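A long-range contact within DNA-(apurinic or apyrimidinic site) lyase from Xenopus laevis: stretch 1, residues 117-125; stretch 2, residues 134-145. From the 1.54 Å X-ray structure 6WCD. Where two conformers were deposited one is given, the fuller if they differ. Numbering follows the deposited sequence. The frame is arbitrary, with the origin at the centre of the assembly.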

ATOM      1  N   GLY A 117      10.679  -2.514  -5.860  1.00 12.36           N
ATOM      2  CA  GLY A 117       9.259  -2.743  -6.119  1.00 12.10           C
ATOM      3  C   GLY A 117       8.377  -2.563  -4.906  1.00 14.63           C
ATOM      4  O   GLY A 117       7.472  -3.368  -4.668  1.00 17.02           O
ATOM      5  N   ARG A 118       8.646  -1.543  -4.105  1.00 11.50           N
ATOM      6  CA  ARG A 118       7.955  -1.387  -2.836  1.00 10.63           C
ATOM      7  C   ARG A 118       6.921  -0.283  -2.765  1.00 11.22           C
ATOM      8  O   ARG A 118       6.298  -0.096  -1.719  1.00 11.73           O
ATOM      9  CB  ARG A 118       8.998  -1.129  -1.740  1.00 11.08           C
ATOM     10  CG  ARG A 118       9.913  -2.327  -1.516  1.00 12.91           C
ATOM     11  CD  ARG A 118      10.892  -2.099  -0.353  1.00 14.76           C
ATOM     12  NE  ARG A 118      11.683  -3.297  -0.185  1.00 13.15           N
ATOM     13  CZ  ARG A 118      11.266  -4.421   0.365  1.00 14.83           C
ATOM     14  NH1 ARG A 118      12.027  -5.491   0.371  1.00 17.63           N
ATOM     15  NH2 ARG A 118      10.094  -4.456   0.966  1.00 13.87           N
ATOM     16  N   ALA A 119       6.719   0.483  -3.815  1.00 10.34           N
ATOM     17  CA  ALA A 119       5.719   1.542  -3.782  1.00 10.39           C
ATOM     18  C   ALA A 119       5.143   1.815  -5.164  1.00 10.78           C
ATOM     19  O   ALA A 119       5.879   1.855  -6.163  1.00 12.04           O
ATOM     20  CB  ALA A 119       6.305   2.835  -3.244  1.00 12.53           C
ATOM     21  N   VAL A 120       3.850   2.021  -5.231  1.00 10.44           N
ATOM     22  CA  VAL A 120       3.191   2.488  -6.440  1.00 10.28           C
ATOM     23  C   VAL A 120       2.142   3.503  -5.999  1.00 11.84           C
ATOM     24  O   VAL A 120       1.481   3.336  -4.962  1.00 12.20           O
ATOM     25  CB  VAL A 120       2.634   1.324  -7.293  1.00 12.92           C
ATOM     26  CG1 VAL A 120       1.545   0.619  -6.628  1.00 13.88           C
ATOM     27  CG2 VAL A 120       2.216   1.821  -8.692  1.00 16.48           C
ATOM     28  N   LEU A 121       2.068   4.578  -6.740  1.00 10.88           N
ATOM     29  CA  LEU A 121       1.153   5.695  -6.469  1.00 10.86           C
ATOM     30  C   LEU A 121       0.154   5.828  -7.597  1.00 13.40           C
ATOM     31  O   LEU A 121       0.525   5.820  -8.778  1.00 13.70           O
ATOM     32  CB  LEU A 121       1.880   7.030  -6.325  1.00 12.83           C
ATOM     33  CG  LEU A 121       2.685   7.161  -5.028  1.00 17.87           C
ATOM     34  CD1 LEU A 121       3.878   6.271  -4.975  1.00 23.27           C
ATOM     35  CD2 LEU A 121       3.071   8.634  -4.835  1.00 21.62           C
ATOM     36  N   THR A 122      -1.133   5.970  -7.232  1.00 12.99           N
ATOM     37  CA  THR A 122      -2.180   6.240  -8.220  1.00 11.49           C
ATOM     38  C   THR A 122      -2.959   7.459  -7.738  1.00 13.23           C
ATOM     39  O   THR A 122      -3.137   7.646  -6.534  1.00 14.08           O
ATOM     40  CB  THR A 122      -3.097   5.025  -8.448  1.00 11.62           C
ATOM     41  OG1 THR A 122      -3.664   4.549  -7.238  1.00 14.30           O
ATOM     42  CG2 THR A 122      -2.392   3.835  -9.128  1.00 13.52           C
ATOM     43  N   GLN A 123      -3.357   8.312  -8.675  1.00 12.57           N
ATOM     44  CA  GLN A 123      -4.054   9.536  -8.321  1.00 13.84           C
ATOM     45  C   GLN A 123      -5.407   9.537  -9.000  1.00 14.02           C
ATOM     46  O   GLN A 123      -5.500   9.329 -10.206  1.00 15.37           O
ATOM     47  CB  GLN A 123      -3.203  10.737  -8.723  1.00 17.52           C
ATOM     48  CG  GLN A 123      -3.678  12.046  -8.242  1.00 27.54           C
ATOM     49  CD  GLN A 123      -2.601  13.092  -8.457  1.00 35.69           C
ATOM     50  OE1 GLN A 123      -2.496  13.659  -9.546  1.00 39.01           O
ATOM     51  NE2 GLN A 123      -1.776  13.323  -7.442  1.00 20.72           N
ATOM     52  N   HIS A 124      -6.448   9.802  -8.202  1.00 14.61           N
ATOM     53  CA  HIS A 124      -7.842   9.617  -8.568  1.00 15.84           C
ATOM     54  C   HIS A 124      -8.583  10.916  -8.295  1.00 18.18           C
ATOM     55  O   HIS A 124      -8.476  11.478  -7.203  1.00 22.54           O
ATOM     56  CB  HIS A 124      -8.457   8.494  -7.716  1.00 15.25           C
ATOM     57  CG  HIS A 124      -7.671   7.215  -7.744  1.00 14.61           C
ATOM     58  ND1 HIS A 124      -7.948   6.185  -8.609  1.00 15.57           N
ATOM     59  CD2 HIS A 124      -6.569   6.838  -7.049  1.00 13.80           C
ATOM     60  CE1 HIS A 124      -7.044   5.227  -8.443  1.00 14.16           C
ATOM     61  NE2 HIS A 124      -6.208   5.588  -7.503  1.00 14.89           N
ATOM     62  N   ARG A 125      -9.425  11.348  -9.207  1.00 15.42           N
ATOM     63  CA  ARG A 125     -10.302  12.463  -8.858  1.00 15.84           C
ATOM     64  C   ARG A 125     -11.523  11.912  -8.126  1.00 17.00           C
ATOM     65  O   ARG A 125     -12.035  10.834  -8.460  1.00 16.27           O
ATOM     66  CB  ARG A 125     -10.726  13.206 -10.103  1.00 20.24           C
ATOM     67  CG  ARG A 125      -9.576  13.946 -10.781  1.00 26.55           C
ATOM     68  CD  ARG A 125      -9.046  15.147  -9.933  1.00 34.12           C
ATOM     69  NE  ARG A 125      -9.697  16.409 -10.310  1.00 55.29           N
ATOM     70  CZ  ARG A 125      -9.531  17.583  -9.697  1.00 56.61           C
ATOM     71  NH1 ARG A 125     -10.164  18.655 -10.148  1.00 77.87           N
ATOM     72  NH2 ARG A 125      -8.752  17.705  -8.636  1.00 41.74           N
ATOM     73  N   GLU A 134     -11.907  16.907  -5.956  1.00 17.87           N
ATOM     74  CA  GLU A 134     -10.608  16.925  -5.300  1.00 17.58           C
ATOM     75  C   GLU A 134      -9.794  15.768  -5.831  1.00 16.74           C
ATOM     76  O   GLU A 134     -10.279  14.842  -6.468  1.00 17.05           O
ATOM     77  CB  GLU A 134     -10.741  16.777  -3.777  1.00 19.03           C
ATOM     78  CG  GLU A 134     -11.521  17.946  -3.179  1.00 36.56           C
ATOM     79  CD  GLU A 134     -11.162  18.231  -1.742  1.00 64.69           C
ATOM     80  OE1 GLU A 134     -11.787  17.624  -0.849  1.00 64.51           O
ATOM     81  OE2 GLU A 134     -10.256  19.064  -1.513  1.00 74.73           O
ATOM     82  N   THR A 135      -8.490  15.795  -5.552  1.00 17.42           N
ATOM     83  CA  THR A 135      -7.604  14.705  -5.894  0.58 17.92           C
ATOM     84  C   THR A 135      -7.398  13.814  -4.681  1.00 16.46           C
ATOM     85  O   THR A 135      -7.275  14.320  -3.549  1.00 17.19           O
ATOM     86  CB  THR A 135      -6.264  15.273  -6.376  0.58 19.65           C
ATOM     87  OG1 THR A 135      -6.498  16.111  -7.512  0.58 24.08           O
ATOM     88  CG2 THR A 135      -5.300  14.173  -6.725  0.58 18.29           C
ATOM     89  N   LEU A 136      -7.361  12.505  -4.904  1.00 14.82           N
ATOM     90  CA  LEU A 136      -6.979  11.518  -3.891  1.00 14.25           C
ATOM     91  C   LEU A 136      -5.796  10.740  -4.427  1.00 15.54           C
ATOM     92  O   LEU A 136      -5.890  10.094  -5.483  1.00 14.91           O
ATOM     93  CB  LEU A 136      -8.124  10.576  -3.628  1.00 14.85           C
ATOM     94  CG  LEU A 136      -7.820   9.394  -2.760  1.00 17.48           C
ATOM     95  CD1 LEU A 136      -7.500   9.828  -1.341  1.00 18.54           C
ATOM     96  CD2 LEU A 136      -9.014   8.421  -2.712  1.00 20.95           C
ATOM     97  N   THR A 137      -4.676  10.795  -3.711  1.00 12.26           N
ATOM     98  CA  THR A 137      -3.517  10.011  -4.083  1.00 12.33           C
ATOM     99  C   THR A 137      -3.403   8.818  -3.159  1.00 10.85           C
ATOM    100  O   THR A 137      -3.407   8.978  -1.935  1.00 13.65           O
ATOM    101  CB  THR A 137      -2.250  10.858  -4.028  1.00 13.41           C
ATOM    102  OG1 THR A 137      -2.378  11.971  -4.907  1.00 16.14           O
ATOM    103  CG2 THR A 137      -1.052  10.062  -4.535  1.00 15.16           C
ATOM    104  N   VAL A 138      -3.315   7.614  -3.733  1.00 11.26           N
ATOM    105  CA  VAL A 138      -3.179   6.353  -3.034  1.00 10.80           C
ATOM    106  C   VAL A 138      -1.739   5.878  -3.155  1.00 11.48           C
ATOM    107  O   VAL A 138      -1.229   5.677  -4.272  1.00 12.59           O
ATOM    108  CB  VAL A 138      -4.161   5.325  -3.626  1.00 12.87           C
ATOM    109  CG1 VAL A 138      -3.961   3.995  -3.007  1.00 15.47           C
ATOM    110  CG2 VAL A 138      -5.583   5.793  -3.474  1.00 13.74           C
ATOM    111  N   ILE A 139      -1.060   5.731  -2.016  1.00 11.17           N
ATOM    112  CA  ILE A 139       0.314   5.306  -1.958  1.00 11.67           C
ATOM    113  C   ILE A 139       0.329   3.911  -1.377  1.00 11.76           C
ATOM    114  O   ILE A 139       0.064   3.750  -0.190  1.00 12.34           O
ATOM    115  CB  ILE A 139       1.130   6.247  -1.083  1.00 12.02           C
ATOM    116  CG1 ILE A 139       0.929   7.696  -1.531  1.00 12.00           C
ATOM    117  CG2 ILE A 139       2.606   5.869  -1.120  1.00 13.72           C
ATOM    118  CD1 ILE A 139       1.750   8.737  -0.724  1.00 15.93           C
ATOM    119  N   ASN A 140       0.652   2.932  -2.202  1.00 10.63           N
ATOM    120  CA  ASN A 140       0.590   1.501  -1.879  1.00  9.54           C
ATOM    121  C   ASN A 140       2.023   1.051  -1.593  1.00 10.45           C
ATOM    122  O   ASN A 140       2.868   1.083  -2.499  1.00 11.16           O
ATOM    123  CB  ASN A 140      -0.017   0.765  -3.072  1.00 10.39           C
ATOM    124  CG  ASN A 140       0.031  -0.731  -2.963  1.00 11.35           C
ATOM    125  OD1 ASN A 140       0.401  -1.253  -1.919  1.00 13.39           O
ATOM    126  ND2 ASN A 140      -0.326  -1.421  -4.038  1.00 12.13           N
ATOM    127  N   VAL A 141       2.324   0.658  -0.344  1.00 10.73           N
ATOM    128  CA  VAL A 141       3.714   0.389   0.085  1.00 10.82           C
ATOM    129  C   VAL A 141       3.888  -0.973   0.706  1.00 10.51           C
ATOM    130  O   VAL A 141       3.008  -1.491   1.419  1.00 10.55           O
ATOM    131  CB  VAL A 141       4.252   1.455   1.051  1.00 13.60           C
ATOM    132  CG1 VAL A 141       4.291   2.793   0.406  1.00 18.17           C
ATOM    133  CG2 VAL A 141       3.403   1.570   2.331  1.00 14.56           C
ATOM    134  N   TYR A 142       5.049  -1.595   0.439  1.00 11.17           N
ATOM    135  CA  TYR A 142       5.519  -2.815   1.084  1.00 10.73           C
ATOM    136  C   TYR A 142       6.831  -2.462   1.753  1.00 11.18           C
ATOM    137  O   TYR A 142       7.867  -2.473   1.103  1.00 11.93           O
ATOM    138  CB  TYR A 142       5.669  -3.961   0.073  1.00 11.57           C
ATOM    139  CG  TYR A 142       6.209  -5.272   0.612  1.00 12.79           C
ATOM    140  CD1 TYR A 142       5.777  -5.789   1.816  1.00 13.33           C
ATOM    141  CD2 TYR A 142       7.174  -5.985  -0.069  1.00 13.24           C
ATOM    142  CE1 TYR A 142       6.292  -6.984   2.335  1.00 15.69           C
ATOM    143  CE2 TYR A 142       7.682  -7.164   0.422  1.00 15.65           C
ATOM    144  CZ  TYR A 142       7.242  -7.671   1.621  1.00 15.34           C
ATOM    145  OH  TYR A 142       7.770  -8.853   2.115  1.00 19.17           O
ATOM    146  N   CYS A 143       6.796  -2.140   3.031  1.00 12.33           N
ATOM    147  CA  CYS A 143       7.982  -1.612   3.701  1.00 12.08           C
ATOM    148  C   CYS A 143       8.981  -2.750   3.937  1.00 14.32           C
ATOM    149  O   CYS A 143       8.611  -3.927   4.047  1.00 15.16           O
ATOM    150  CB  CYS A 143       7.555  -0.933   4.984  1.00 15.28           C
ATOM    151  SG  CYS A 143       6.590   0.608   4.672  1.00 17.63           S
ATOM    152  N   PRO A 144      10.268  -2.427   3.973  1.00 14.49           N
ATOM    153  CA  PRO A 144      11.293  -3.435   4.173  1.00 12.23           C
ATOM    154  C   PRO A 144      11.338  -3.954   5.596  1.00 14.53           C
ATOM    155  O   PRO A 144      10.642  -3.475   6.508  1.00 19.42           O
ATOM    156  CB  PRO A 144      12.598  -2.681   3.873  1.00 16.13           C
ATOM    157  CG  PRO A 144      12.204  -1.339   3.369  1.00 15.62           C
ATOM    158  CD  PRO A 144      10.835  -1.086   3.703  1.00 14.51           C
ATOM    159  N   ARG A 145      12.166  -4.956   5.737  1.00 16.49           N
ATOM    160  CA  ARG A 145      12.338  -5.529   7.015  1.00 18.76           C
ATOM    161  C   ARG A 145      13.816  -5.487   7.376  1.00 17.73           C
ATOM    162  O   ARG A 145      14.689  -5.626   6.536  1.00 20.79           O
ATOM    163  CB  ARG A 145      11.867  -6.981   7.019  1.00 26.62           C
TER
HETATM  164  O   HOH W   1      -1.685   2.962  -5.722  1.00 16.03           O

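Residues 119-125 and 134-142 are neighbouring strands whose N-to-C directions differ by 157°, so they run antiparallel, and their axes approach to 4.6 Å. Together the two stretches bury 898 Å². The register runs from Ala 119 opposite Val 141 to Arg 125 opposite Thr 135, with shorter non-hydrogen-bonded pairs alternating with wider hydrogen-bonded ones: Gln 123 CA to Thr 137 CA is 4.3 Å, whereas Thr 122 CA to Val 138 CA is 5.3 Å.

Each wide pair closes a two-bond ring. Val 120 N donates to Asn 140 O at 3.1 Å and Asn 140 N to Val 120 O at 2.9 Å; Thr 122 N reaches Val 138 O at 3.0 Å and Val 138 N returns to Thr 122 O at 2.8 Å; His 124 N to Leu 136 O and Leu 136 N to His 124 O both measure 2.8 Å. The N-H...O angles of these six bonds span 156-171°. Between the rings, CA-H...O contacts bring further hydrogens to the same carbonyls, as from Leu 121 CA to Val 138 O at 3.2 Å.

Beyond the Val 120-Asn 140 ring, Tyr 142 N donates to Arg 118 O (2.9 Å, 163°). The return bond comes from a side chain: Arg 118 has chi1 to chi3 in m, t, t, and although its CA-to-CB bond points sideways, the extended chain brings NH2 to Tyr 142 O (3.0 Å, 160°). That carbonyl lies near the guanidinium plane, while Pro 144 CA covers one face, 3.6 Å from Arg 118 NH2. Arg 118 NE and NH1 are satisfied by residues just outside the stretches. Arg 118 loses 123 Å² to the other stretch, the largest share of any residue.

Ala 119, Leu 121, Gln 123 and Arg 125 share one face with Thr 135, Thr 137, Ile 139 and Val 141. The end of this face nearest Arg 118 is apolar and buried: Leu 121 CG packs 3.9 Å from Ile 139 CG1, and Ala 119 CB lies 4.2 Å from Val 141 CG1. Towards Arg 125 polar side chains take over. Thr 137 is itself buried, and its hydroxyl accepts from the partly exposed Gln 123, NE2 to OG1 (2.9 Å, 173°); farther along, where both partners are partly exposed, Arg 125 NH2 donates to Thr 135 OG1 (3.0 Å, 148°).

On the other face, Thr 122 OG1 and His 124 NE2 are hydrogen-bonded at 2.8 Å, with the donor undetermined. Water 1 sits 3.0 Å from Thr 122 OG1 and donates to Val 138 O at 3.1 Å, linking the strands. His 124 ND1 and both amide atoms of buried Asn 140 find partners elsewhere in the structure.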